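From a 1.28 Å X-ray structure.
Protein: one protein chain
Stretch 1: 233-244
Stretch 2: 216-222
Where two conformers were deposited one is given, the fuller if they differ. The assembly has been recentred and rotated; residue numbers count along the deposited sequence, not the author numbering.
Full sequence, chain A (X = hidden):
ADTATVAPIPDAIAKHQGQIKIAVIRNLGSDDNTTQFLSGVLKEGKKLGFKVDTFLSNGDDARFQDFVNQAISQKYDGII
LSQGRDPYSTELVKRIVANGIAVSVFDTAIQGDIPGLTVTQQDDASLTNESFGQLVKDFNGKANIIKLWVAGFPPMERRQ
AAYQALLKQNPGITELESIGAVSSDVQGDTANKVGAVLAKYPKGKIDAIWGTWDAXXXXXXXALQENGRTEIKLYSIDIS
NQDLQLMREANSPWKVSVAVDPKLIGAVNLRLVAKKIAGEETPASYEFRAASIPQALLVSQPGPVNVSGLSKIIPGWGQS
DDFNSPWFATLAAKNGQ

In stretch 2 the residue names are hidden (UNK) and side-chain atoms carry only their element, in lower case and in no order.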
# COMPACT_ATOMS: atom_id res chain seq x y z
N LYS A 233 18.36 11.80 -8.88
CA LYS A 233 16.92 11.86 -9.01
C LYS A 233 16.21 10.65 -8.41
O LYS A 233 16.71 9.54 -8.51
CB LYS A 233 16.57 12.04 -10.50
CG LYS A 233 17.14 13.35 -11.08
CD LYS A 233 16.96 14.60 -10.16
CE LYS A 233 17.63 15.88 -10.70
NZ LYS A 233 17.88 16.98 -9.66
N LEU A 234 15.06 10.91 -7.79
CA LEU A 234 14.30 9.89 -7.10
C LEU A 234 12.98 9.53 -7.83
O LEU A 234 12.26 10.46 -8.25
CB LEU A 234 13.83 10.29 -5.68
CG LEU A 234 14.79 10.61 -4.67
CD1 LEU A 234 14.13 11.21 -3.42
CD2 LEU A 234 15.55 9.33 -4.31
N TYR A 235 12.72 8.24 -7.94
CA TYR A 235 11.51 7.71 -8.60
C TYR A 235 10.92 6.74 -7.62
O TYR A 235 11.57 5.79 -7.22
CB TYR A 235 11.94 7.01 -9.89
CG TYR A 235 12.60 7.92 -10.90
CD1 TYR A 235 13.91 8.30 -10.76
CD2 TYR A 235 11.88 8.50 -11.94
CE1 TYR A 235 14.49 9.20 -11.65
CE2 TYR A 235 12.44 9.39 -12.81
CZ TYR A 235 13.75 9.71 -12.66
OH TYR A 235 14.33 10.63 -13.49
N SER A 236 9.63 6.96 -7.26
CA SER A 236 8.99 6.16 -6.21
C SER A 236 7.69 5.54 -6.60
O SER A 236 6.93 6.03 -7.42
CB SER A 236 8.78 7.12 -4.97
OG SER A 236 8.55 6.40 -3.76
N ILE A 237 7.38 4.52 -5.82
CA ILE A 237 6.04 3.94 -5.65
C ILE A 237 5.44 4.50 -4.35
O ILE A 237 6.22 4.80 -3.38
CB ILE A 237 6.14 2.42 -5.67
CG1 ILE A 237 6.61 1.95 -7.09
CG2 ILE A 237 4.83 1.75 -5.32
CD1 ILE A 237 6.95 0.52 -7.24
N ASP A 238 4.16 4.65 -4.33
CA ASP A 238 3.35 5.12 -3.21
C ASP A 238 3.23 6.63 -3.08
O ASP A 238 4.07 7.33 -3.62
CB ASP A 238 3.71 4.53 -1.84
CG ASP A 238 3.82 3.06 -1.78
OD1 ASP A 238 2.92 2.35 -2.34
OD2 ASP A 238 4.81 2.56 -1.12
N ILE A 239 2.24 7.10 -2.34
CA ILE A 239 2.12 8.50 -2.06
C ILE A 239 1.58 8.70 -0.67
O ILE A 239 0.93 7.84 -0.09
CB ILE A 239 1.13 9.22 -3.08
CG1 ILE A 239 1.30 10.71 -3.17
CG2 ILE A 239 -0.31 8.81 -2.86
CD1 ILE A 239 2.66 11.13 -3.68
N SER A 240 1.89 9.85 -0.08
CA SER A 240 1.46 10.25 1.23
C SER A 240 1.54 11.76 1.28
O SER A 240 2.17 12.40 0.42
CB SER A 240 2.33 9.57 2.34
OG SER A 240 3.61 10.17 2.31
N ASN A 241 1.01 12.38 2.35
CA ASN A 241 1.07 13.82 2.48
C ASN A 241 2.50 14.26 2.50
O ASN A 241 2.83 15.31 1.87
CB ASN A 241 0.35 14.29 3.73
CG ASN A 241 -1.14 14.13 3.68
OD1 ASN A 241 -1.78 13.91 2.60
ND2 ASN A 241 -1.76 14.26 4.87
N GLN A 242 3.37 13.60 3.22
CA GLN A 242 4.78 13.95 3.28
C GLN A 242 5.41 13.99 1.90
O GLN A 242 6.11 14.92 1.57
CB GLN A 242 5.56 12.98 4.21
CG GLN A 242 7.04 13.33 4.37
CD GLN A 242 7.93 12.35 5.20
OE1 GLN A 242 7.42 11.43 5.77
NE2 GLN A 242 9.22 12.57 5.23
N ASP A 243 5.14 12.97 1.11
CA ASP A 243 5.81 12.92 -0.21
C ASP A 243 5.43 14.11 -1.04
O ASP A 243 6.26 14.64 -1.79
CB ASP A 243 5.35 11.62 -1.00
CG ASP A 243 5.55 10.38 -0.33
OD1 ASP A 243 6.28 10.25 0.67
OD2 ASP A 243 4.92 9.36 -0.81
N LEU A 244 4.13 14.48 -1.01
CA LEU A 244 3.69 15.67 -1.76
C LEU A 244 4.44 16.91 -1.32
O LEU A 244 4.80 17.76 -2.16
CB LEU A 244 2.21 15.81 -1.63
CG LEU A 244 1.39 14.63 -2.20
CD1 LEU A 244 -0.03 14.71 -1.77
CD2 LEU A 244 1.48 14.56 -3.76
N UNK A 216 10.86 4.09 2.24
CA UNK A 216 12.24 4.12 1.83
C UNK A 216 12.57 5.43 1.14
O UNK A 216 13.60 6.04 1.48
c UNK A 216 11.96 -0.80 1.00
c UNK A 216 12.31 -1.08 2.28
c UNK A 216 12.57 2.95 0.87
c UNK A 216 12.70 -0.09 3.14
c UNK A 216 12.43 1.55 1.41
c UNK A 216 12.02 0.50 0.58
c UNK A 216 12.75 1.22 2.71
N UNK A 217 11.77 5.87 0.20
CA UNK A 217 12.09 7.04 -0.56
C UNK A 217 12.16 8.27 0.35
O UNK A 217 13.02 9.11 0.13
o UNK A 217 10.86 6.01 -2.33
c UNK A 217 11.48 8.32 -2.63
c UNK A 217 11.04 7.26 -1.64
N UNK A 218 11.30 8.34 1.38
CA UNK A 218 11.41 9.45 2.30
C UNK A 218 12.77 9.49 2.97
O UNK A 218 13.33 10.61 3.18
c UNK A 218 10.30 9.32 3.35
c UNK A 218 8.91 9.64 2.86
o UNK A 218 8.06 8.45 4.80
c UNK A 218 7.79 9.08 3.72
n UNK A 218 6.56 9.23 3.27
N UNK A 219 13.26 8.33 3.38
CA UNK A 219 14.58 8.34 3.99
C UNK A 219 15.67 8.69 3.03
O UNK A 219 16.67 9.41 3.33
N UNK A 220 15.60 8.15 1.78
CA UNK A 220 16.60 8.56 0.76
C UNK A 220 16.56 10.02 0.50
O UNK A 220 17.62 10.62 0.33
c UNK A 220 16.36 7.78 -0.50
N UNK A 221 15.39 10.60 0.43
CA UNK A 221 15.24 12.04 0.22
C UNK A 221 16.00 12.87 1.28
O UNK A 221 16.75 13.78 1.00
c UNK A 221 13.45 16.15 0.85
c UNK A 221 13.53 13.89 -0.04
c UNK A 221 13.34 14.41 -1.29
c UNK A 221 13.23 16.66 -0.40
c UNK A 221 13.14 15.77 -1.47
c UNK A 221 13.77 12.43 0.19
o UNK A 221 13.10 17.95 -0.64
c UNK A 221 13.57 14.82 1.03
N UNK A 222 15.75 12.45 2.55
CA UNK A 222 16.50 13.14 3.66
C UNK A 222 17.97 12.99 3.47
O UNK A 222 18.71 13.98 3.64
c UNK A 222 17.08 12.61 8.78
n UNK A 222 16.60 13.89 9.11
c UNK A 222 16.04 12.52 4.97
c UNK A 222 16.20 12.36 7.53
c UNK A 222 16.69 13.15 6.22

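Position 216 carries seven side-chain carbons: one CB, then a ring of six carbons with no heteroatom. The CA-to-CB bond points sideways, and nothing of stretch 1 lies within contact distance. This is Phe216. Backbone O of Phe216 accepts from the N of position 220 at 2.9 Å, an ordinary helical bond.

Position 217 has three side-chain atoms. CB branches to one oxygen and one carbon, and the CA-to-CB bond points toward the strand. The oxygen of position 217 lies 2.7 Å from OG of Ser236, and its branch carbon lies 4.0 Å from CD1 of Leu234. A branched CB with one hydroxyl and one methyl is threonine, Thr217. OG1 of Thr217 is placed to donate to OG of Ser236, though its proton has another acceptor within reach.

Position 218 has three carbons in a row, the third carrying one oxygen and one nitrogen. The CA-to-CB bond points toward stretch 1. The nitrogen of position 218 lies 2.8 Å from OD1 of Asp243. A terminal amide on two methylenes is glutamine, Gln218. NE2 of Gln218 donates to OD1 of Asp243 with a nearly straight angle of 165°. NE2 of Gln218 is also 3.2 Å from OG of Ser240.

Position 219 has no side-chain atoms. An ideal CB here would point away and find nothing of stretch 1 within 5.5 Å. It is Gly219.

Position 220 has a single carbon, CB, and the CA-to-CB bond points toward the strand. CB of position 220 lies 4.2 Å from CD2 of Leu234, an apolar contact. It is Ala220.

Position 221 has one carbon, then a six-carbon ring bearing one oxygen. CB of position 221 packs 3.8 Å from CD1 of Leu234, which sits at the ring edge, near the ring plane. It is Tyr221. The hydroxyl is bonded elsewhere in the structure.

Position 222 has four carbons in a row ending in nitrogen. It is exposed, its end leads away, and it does not touch stretch 1. It is Lys222.

The helix runs nearly antiparallel to strand 233-237, at 162°, with the axes 9.2 Å apart at closest approach. The contact buries 381 Å² in all. Leu234 fills the apolar part, against Thr217, Ala220 and Tyr221. Ser236 meets Thr217 through their hydroxyls, and OG of Ser236 also donates to O of Ile237 at 2.9 Å. Beyond the strand, Ser240 caps the next helix: OG of Ser240 accepts a weak bond from N of Asp243 at 3.4 Å. Gln218 reaches this helix start, and its bond to the Asp243 carboxylate ties the two helices together.

Stretch 2 216-222: FTQGAYK
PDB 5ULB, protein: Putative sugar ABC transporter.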